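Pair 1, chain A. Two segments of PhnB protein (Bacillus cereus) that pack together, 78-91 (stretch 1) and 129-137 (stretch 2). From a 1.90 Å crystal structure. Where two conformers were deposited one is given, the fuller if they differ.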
# COMPACT_ATOMS: atom_id res chain seq x y z
N THR A 78 3.91 6.91 10.96
CA THR A 78 4.61 6.74 9.69
C THR A 78 4.24 5.37 9.15
O THR A 78 3.22 4.80 9.56
CB THR A 78 6.17 6.93 9.83
OG1 THR A 78 6.82 6.87 8.55
CG2 THR A 78 6.76 5.89 10.81
N PHE A 79 5.05 4.82 8.25
CA PHE A 79 4.77 3.53 7.66
C PHE A 79 4.82 2.47 8.70
O PHE A 79 5.60 2.58 9.67
CB PHE A 79 5.78 3.21 6.56
CG PHE A 79 5.87 4.25 5.49
CD1 PHE A 79 4.89 4.32 4.49
CD2 PHE A 79 6.95 5.14 5.45
CE1 PHE A 79 4.99 5.29 3.51
CE2 PHE A 79 7.05 6.11 4.46
CZ PHE A 79 6.07 6.18 3.50
N THR A 80 3.96 1.46 8.55
CA THR A 80 4.02 0.27 9.39
C THR A 80 4.01 -0.98 8.48
O THR A 80 3.71 -0.87 7.28
CB THR A 80 2.88 0.16 10.40
OG1 THR A 80 1.64 -0.18 9.73
CG2 THR A 80 2.70 1.45 11.24
N PRO A 81 4.31 -2.14 9.05
CA PRO A 81 4.21 -3.36 8.25
C PRO A 81 2.79 -3.82 7.95
O PRO A 81 2.63 -4.79 7.22
CB PRO A 81 4.91 -4.41 9.11
CG PRO A 81 5.95 -3.58 9.93
CD PRO A 81 5.08 -2.39 10.30
N ALA A 82 1.76 -3.11 8.44
CA ALA A 82 0.38 -3.56 8.21
C ALA A 82 0.02 -3.49 6.70
O ALA A 82 -0.80 -4.28 6.23
CB ALA A 82 -0.64 -2.81 9.04
N MSE A 83 0.54 -2.51 5.99
CA MSE A 83 0.43 -2.46 4.52
C MSE A 83 1.82 -2.48 3.96
O MSE A 83 2.61 -1.54 4.24
CB MSE A 83 -0.33 -1.25 4.01
CG MSE A 83 -0.72 -1.45 2.51
SE MSE A 83 -1.62 0.10 1.83
CE MSE A 83 -3.20 0.05 3.03
N SER A 84 2.13 -3.58 3.26
CA SER A 84 3.45 -3.83 2.68
C SER A 84 3.40 -4.04 1.15
O SER A 84 2.32 -4.25 0.54
CB SER A 84 4.12 -5.02 3.35
OG SER A 84 3.35 -6.21 3.20
N LEU A 85 4.58 -3.95 0.55
CA LEU A 85 4.75 -4.19 -0.87
C LEU A 85 5.40 -5.56 -1.09
O LEU A 85 6.53 -5.80 -0.69
CB LEU A 85 5.57 -3.06 -1.48
CG LEU A 85 4.97 -1.65 -1.31
CD1 LEU A 85 5.99 -0.62 -1.88
CD2 LEU A 85 3.62 -1.52 -1.97
N TYR A 86 4.64 -6.45 -1.70
CA TYR A 86 5.01 -7.82 -1.88
C TYR A 86 5.56 -7.97 -3.30
O TYR A 86 4.82 -7.77 -4.29
CB TYR A 86 3.78 -8.67 -1.66
CG TYR A 86 3.96 -10.15 -1.68
CD1 TYR A 86 4.18 -10.85 -0.50
CD2 TYR A 86 3.90 -10.87 -2.88
CE1 TYR A 86 4.33 -12.24 -0.51
CE2 TYR A 86 4.04 -12.27 -2.88
CZ TYR A 86 4.28 -12.92 -1.70
OH TYR A 86 4.40 -14.27 -1.70
N VAL A 87 6.85 -8.33 -3.37
CA VAL A 87 7.54 -8.39 -4.64
C VAL A 87 7.81 -9.82 -5.06
O VAL A 87 8.37 -10.59 -4.31
CB VAL A 87 8.90 -7.67 -4.61
CG1 VAL A 87 9.50 -7.61 -6.10
CG2 VAL A 87 8.77 -6.24 -4.05
N THR A 88 7.42 -10.19 -6.26
CA THR A 88 7.73 -11.53 -6.74
C THR A 88 8.85 -11.38 -7.78
O THR A 88 8.76 -10.59 -8.69
CB THR A 88 6.49 -12.26 -7.27
OG1 THR A 88 6.11 -11.68 -8.51
CG2 THR A 88 5.34 -12.17 -6.24
N CYS A 89 9.96 -12.07 -7.54
CA CYS A 89 11.19 -11.93 -8.30
C CYS A 89 11.28 -13.18 -9.17
O CYS A 89 10.82 -14.26 -8.76
CB CYS A 89 12.39 -11.82 -7.33
SG CYS A 89 12.36 -10.45 -6.08
N GLU A 90 11.85 -13.06 -10.37
CA GLU A 90 11.97 -14.16 -11.35
C GLU A 90 13.17 -15.06 -11.06
O GLU A 90 13.16 -16.29 -11.35
CB GLU A 90 12.18 -13.59 -12.77
CG GLU A 90 10.96 -12.92 -13.42
CD GLU A 90 10.61 -11.58 -12.79
OE1 GLU A 90 11.36 -10.61 -12.99
OE2 GLU A 90 9.56 -11.51 -12.10
N THR A 91 14.24 -14.44 -10.54
CA THR A 91 15.50 -15.16 -10.30
C THR A 91 16.08 -14.89 -8.92
O THR A 91 15.80 -13.85 -8.29
CB THR A 91 16.59 -14.77 -11.29
OG1 THR A 91 16.87 -13.38 -11.16
CG2 THR A 91 16.17 -15.10 -12.75
N GLY A 129 11.37 3.26 6.27
CA GLY A 129 10.33 2.66 7.05
C GLY A 129 9.27 1.90 6.26
O GLY A 129 8.37 1.28 6.86
N VAL A 130 9.39 1.90 4.94
CA VAL A 130 8.44 1.22 4.05
C VAL A 130 8.68 -0.29 4.08
O VAL A 130 9.85 -0.73 4.02
CB VAL A 130 8.54 1.71 2.59
CG1 VAL A 130 7.62 0.83 1.65
CG2 VAL A 130 8.14 3.17 2.53
N SER A 131 7.61 -1.06 4.28
CA SER A 131 7.74 -2.53 4.47
C SER A 131 7.63 -3.27 3.13
O SER A 131 6.63 -3.09 2.34
CB SER A 131 6.68 -3.02 5.41
OG SER A 131 6.98 -4.28 5.98
N TRP A 132 8.62 -4.12 2.90
CA TRP A 132 8.74 -4.91 1.68
C TRP A 132 8.87 -6.40 1.98
O TRP A 132 9.66 -6.83 2.88
CB TRP A 132 9.99 -4.49 0.93
CG TRP A 132 10.06 -3.10 0.41
CD1 TRP A 132 10.48 -2.01 1.09
CD2 TRP A 132 9.76 -2.66 -0.92
NE1 TRP A 132 10.48 -0.92 0.28
CE2 TRP A 132 10.02 -1.27 -0.96
CE3 TRP A 132 9.31 -3.29 -2.08
CZ2 TRP A 132 9.86 -0.50 -2.12
CZ3 TRP A 132 9.11 -2.52 -3.22
CH2 TRP A 132 9.40 -1.14 -3.24
N GLN A 133 8.13 -7.21 1.22
CA GLN A 133 8.25 -8.66 1.26
C GLN A 133 8.73 -9.07 -0.11
O GLN A 133 8.31 -8.53 -1.15
CB GLN A 133 6.92 -9.38 1.52
CG GLN A 133 6.29 -9.09 2.88
CD GLN A 133 5.00 -9.85 3.05
OE1 GLN A 133 4.98 -11.09 3.02
NE2 GLN A 133 3.89 -9.12 3.21
N LEU A 134 9.64 -10.02 -0.13
CA LEU A 134 10.22 -10.46 -1.39
C LEU A 134 10.17 -11.96 -1.45
O LEU A 134 10.47 -12.61 -0.46
CB LEU A 134 11.64 -9.97 -1.51
CG LEU A 134 11.82 -8.46 -1.66
CD1 LEU A 134 11.90 -7.81 -0.29
CD2 LEU A 134 13.07 -8.26 -2.47
N THR A 135 9.74 -12.49 -2.59
CA THR A 135 9.70 -13.92 -2.76
C THR A 135 10.11 -14.33 -4.17
O THR A 135 10.06 -13.52 -5.09
CB THR A 135 8.33 -14.46 -2.40
OG1 THR A 135 8.44 -15.87 -2.20
CG2 THR A 135 7.32 -14.10 -3.52
N LEU A 136 10.56 -15.57 -4.31
CA LEU A 136 10.99 -16.07 -5.59
C LEU A 136 9.82 -16.88 -6.19
O LEU A 136 9.30 -17.78 -5.53
CB LEU A 136 12.24 -16.92 -5.37
CG LEU A 136 13.10 -17.34 -6.55
CD1 LEU A 136 13.58 -16.11 -7.29
CD2 LEU A 136 14.26 -18.19 -6.03
N ALA A 137 9.40 -16.52 -7.41
CA ALA A 137 8.28 -17.18 -8.12
C ALA A 137 8.72 -18.45 -8.84
O ALA A 137 9.52 -19.25 -8.31
CB ALA A 137 7.63 -16.20 -9.12
O HOH W 1 8.19 1.83 9.76
O HOH W 2 4.94 -0.20 4.97

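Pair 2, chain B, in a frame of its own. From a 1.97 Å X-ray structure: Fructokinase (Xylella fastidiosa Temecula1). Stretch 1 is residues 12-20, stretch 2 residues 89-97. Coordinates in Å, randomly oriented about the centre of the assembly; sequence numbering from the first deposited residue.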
# COMPACT_ATOMS: atom_id res chain seq x y z
N GLU B 12 11.30 7.24 -10.07
CA GLU B 12 10.43 6.24 -9.51
C GLU B 12 9.74 5.34 -10.52
O GLU B 12 9.34 5.76 -11.60
CB GLU B 12 9.37 6.90 -8.62
CG GLU B 12 8.14 7.45 -9.35
CD GLU B 12 8.43 8.72 -10.16
OE1 GLU B 12 9.60 9.16 -10.21
OE2 GLU B 12 7.47 9.27 -10.75
N ALA B 13 9.65 4.08 -10.12
CA ALA B 13 8.96 3.04 -10.86
C ALA B 13 8.06 2.55 -9.72
O ALA B 13 8.55 2.30 -8.61
CB ALA B 13 9.93 1.94 -11.30
N LEU B 14 6.77 2.45 -9.96
CA LEU B 14 5.86 2.00 -8.92
C LEU B 14 4.70 1.24 -9.52
O LEU B 14 4.62 1.09 -10.74
CB LEU B 14 5.34 3.21 -8.13
CG LEU B 14 4.84 4.42 -8.93
CD1 LEU B 14 3.56 4.09 -9.69
CD2 LEU B 14 4.59 5.58 -7.97
N ILE B 15 3.80 0.76 -8.66
CA ILE B 15 2.64 0.01 -9.11
C ILE B 15 1.38 0.86 -9.12
O ILE B 15 1.04 1.49 -8.11
CB ILE B 15 2.37 -1.21 -8.19
CG1 ILE B 15 3.58 -2.15 -8.19
CG2 ILE B 15 1.12 -1.95 -8.64
CD1 ILE B 15 3.91 -2.74 -9.53
N ASP B 16 0.71 0.90 -10.26
CA ASP B 16 -0.55 1.63 -10.36
C ASP B 16 -1.60 0.54 -10.11
O ASP B 16 -1.66 -0.44 -10.86
CB ASP B 16 -0.77 2.22 -11.76
CG ASP B 16 0.14 3.40 -12.07
OD1 ASP B 16 0.35 4.25 -11.18
OD2 ASP B 16 0.64 3.48 -13.21
N MSE B 17 -2.39 0.70 -9.06
CA MSE B 17 -3.44 -0.26 -8.73
C MSE B 17 -4.77 0.32 -9.20
O MSE B 17 -5.32 1.22 -8.56
CB MSE B 17 -3.47 -0.53 -7.23
CG MSE B 17 -2.30 -1.34 -6.71
SE MSE B 17 -2.38 -3.20 -7.26
CE MSE B 17 -3.42 -3.88 -5.80
N LEU B 18 -5.27 -0.20 -10.31
CA LEU B 18 -6.50 0.27 -10.94
C LEU B 18 -7.78 -0.33 -10.37
O LEU B 18 -8.08 -1.50 -10.59
CB LEU B 18 -6.44 0.01 -12.45
CG LEU B 18 -5.58 0.93 -13.32
CD1 LEU B 18 -4.28 1.29 -12.64
CD2 LEU B 18 -5.32 0.24 -14.66
N ALA B 19 -8.54 0.48 -9.64
CA ALA B 19 -9.78 0.02 -9.04
C ALA B 19 -10.81 -0.24 -10.14
O ALA B 19 -11.07 0.63 -10.97
CB ALA B 19 -10.32 1.07 -8.07
N GLN B 20 -11.38 -1.44 -10.14
CA GLN B 20 -12.39 -1.81 -11.12
C GLN B 20 -13.78 -1.54 -10.57
O GLN B 20 -14.00 -1.60 -9.36
CB GLN B 20 -12.27 -3.29 -11.49
CG GLN B 20 -10.96 -3.67 -12.14
CD GLN B 20 -10.53 -2.69 -13.20
OE1 GLN B 20 -9.89 -1.68 -12.91
NE2 GLN B 20 -10.89 -2.97 -14.45
N LYS B 89 8.79 -0.50 1.13
CA LYS B 89 8.04 -1.19 0.09
C LYS B 89 7.98 -0.38 -1.19
O LYS B 89 8.21 0.84 -1.20
CB LYS B 89 6.61 -1.45 0.57
CG LYS B 89 6.50 -2.26 1.86
CD LYS B 89 6.91 -3.69 1.63
CE LYS B 89 6.69 -4.54 2.88
NZ LYS B 89 7.15 -5.94 2.65
N THR B 90 7.66 -1.07 -2.28
CA THR B 90 7.50 -0.43 -3.58
C THR B 90 6.27 0.45 -3.43
O THR B 90 5.24 0.03 -2.90
CB THR B 90 7.23 -1.48 -4.67
OG1 THR B 90 8.35 -2.38 -4.74
CG2 THR B 90 7.02 -0.81 -6.01
N ALA B 91 6.37 1.69 -3.89
CA ALA B 91 5.25 2.62 -3.81
C ALA B 91 4.04 2.11 -4.59
O ALA B 91 4.18 1.43 -5.61
CB ALA B 91 5.66 3.99 -4.33
N LEU B 92 2.85 2.46 -4.10
CA LEU B 92 1.61 2.07 -4.75
C LEU B 92 0.79 3.32 -5.02
O LEU B 92 0.74 4.24 -4.20
CB LEU B 92 0.79 1.13 -3.85
CG LEU B 92 1.41 -0.18 -3.38
CD1 LEU B 92 0.43 -0.89 -2.44
CD2 LEU B 92 1.75 -1.07 -4.58
N ALA B 93 0.15 3.35 -6.19
CA ALA B 93 -0.69 4.46 -6.57
C ALA B 93 -2.06 3.88 -6.91
O ALA B 93 -2.24 3.28 -7.97
CB ALA B 93 -0.11 5.18 -7.78
N PHE B 94 -3.01 4.02 -6.00
CA PHE B 94 -4.35 3.51 -6.22
C PHE B 94 -5.16 4.52 -7.02
O PHE B 94 -5.21 5.70 -6.68
CB PHE B 94 -5.03 3.22 -4.88
CG PHE B 94 -4.58 1.94 -4.24
CD1 PHE B 94 -5.18 0.73 -4.58
CD2 PHE B 94 -3.53 1.93 -3.32
CE1 PHE B 94 -4.74 -0.47 -4.02
CE2 PHE B 94 -3.08 0.74 -2.76
CZ PHE B 94 -3.69 -0.47 -3.11
N VAL B 95 -5.77 4.05 -8.10
CA VAL B 95 -6.57 4.91 -8.96
C VAL B 95 -8.02 4.42 -8.98
O VAL B 95 -8.29 3.25 -9.24
CB VAL B 95 -6.03 4.90 -10.42
CG1 VAL B 95 -6.82 5.87 -11.27
CG2 VAL B 95 -4.55 5.26 -10.43
N ALA B 96 -8.95 5.33 -8.69
CA ALA B 96 -10.36 4.98 -8.67
C ALA B 96 -11.23 6.20 -8.95
O ALA B 96 -10.80 7.14 -9.63
CB ALA B 96 -10.73 4.39 -7.31
N LEU B 97 -12.46 6.17 -8.44
CA LEU B 97 -13.39 7.27 -8.62
C LEU B 97 -14.15 7.49 -7.32
O LEU B 97 -14.57 6.53 -6.67
CB LEU B 97 -14.41 6.96 -9.73
CG LEU B 97 -13.95 6.45 -11.09
CD1 LEU B 97 -13.50 5.00 -10.97
CD2 LEU B 97 -15.10 6.55 -12.08

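Both pairs set two parallel strands side by side in one sheet, with axes 4.6 Å apart at closest approach and crossing at -26° in pair 1 and -21° in pair 2. Fourteen central residues superpose to 0.6 Å. The register is the same: L85(A), Y86(A), V87(A) and T88(A) bridge W132(A), Q133(A), L134(A) and T135(A), where I15(B), D16(B), M17(B) and L18(B) bridge L92(B), A93(B), F94(B) and V95(B).

The backbone rule is the parallel ladder, in which alternate residues of the first strand both donate to and accept from the second. In pair 1, L85(A) N donates to S131(A) O (2.9 Å) and L85(A) O accepts from Q133(A) N (2.9 Å); in pair 2, I15(B) N donates to A91(B) O (3.1 Å) and I15(B) O accepts from A93(B) N (2.8 Å). V87(A) and M17(B) repeat the pattern two residues on. All of these bonds run between backbone atoms, so different side chains can be hung on the same ladder, as the two pairs do.

The face carrying L85(A), V87(A), W132(A) and L134(A) is apolar in both pairs, but bulk is distributed differently. Pair 1 places its aromatic at W132(A): L85(A) CD1 lies over the six-membered ring, 3.8 Å from its centroid, while V87(A) CG2 meets the ring edge at W132(A) CE3 (3.6 Å). Pair 2 has L92(B) there, its CD2 3.7 Å from I15(B) CB, and moves the aromatic to F94(B), the match of L134(A). Selenomethionine M17(B), in the place of V87(A), sets its CG over that ring, 4.1 Å from the F94(B) centroid. On this face each pair has one ring on the second strand, with a side chain of the first strand over it: L85(A) over W132(A), M17(B) over F94(B).

The other face diverges more. Q133(A) has the largest area covered by the other stretch in pair 1, 95 Å²: its NE2 donates to S84(A) OG (3.0 Å), and its OE1 sits at the edge of the Y86(A) ring, 3.6 Å from CD1. Farther along, Y86(A) OH approaches T135(A) CG2 at 3.4 Å. Pair 2 has A93(B) in the glutamine's place and L14(B) in the serine's, so a hydrogen bond gives way to apolar contact, with L14(B) CD1 4.3 Å from A93(B) CB. D16(B), matching the tyrosine, brings OD1 within 3.6 Å of A93(B) CB.

At the far end, C89(A) and L136(A) match A19(B) and A96(B), whose CB atoms touch at 3.4 Å; in pair 1 the matched side chains meet more loosely, C89(A) CB lying 4.5 Å from L136(A) CD1.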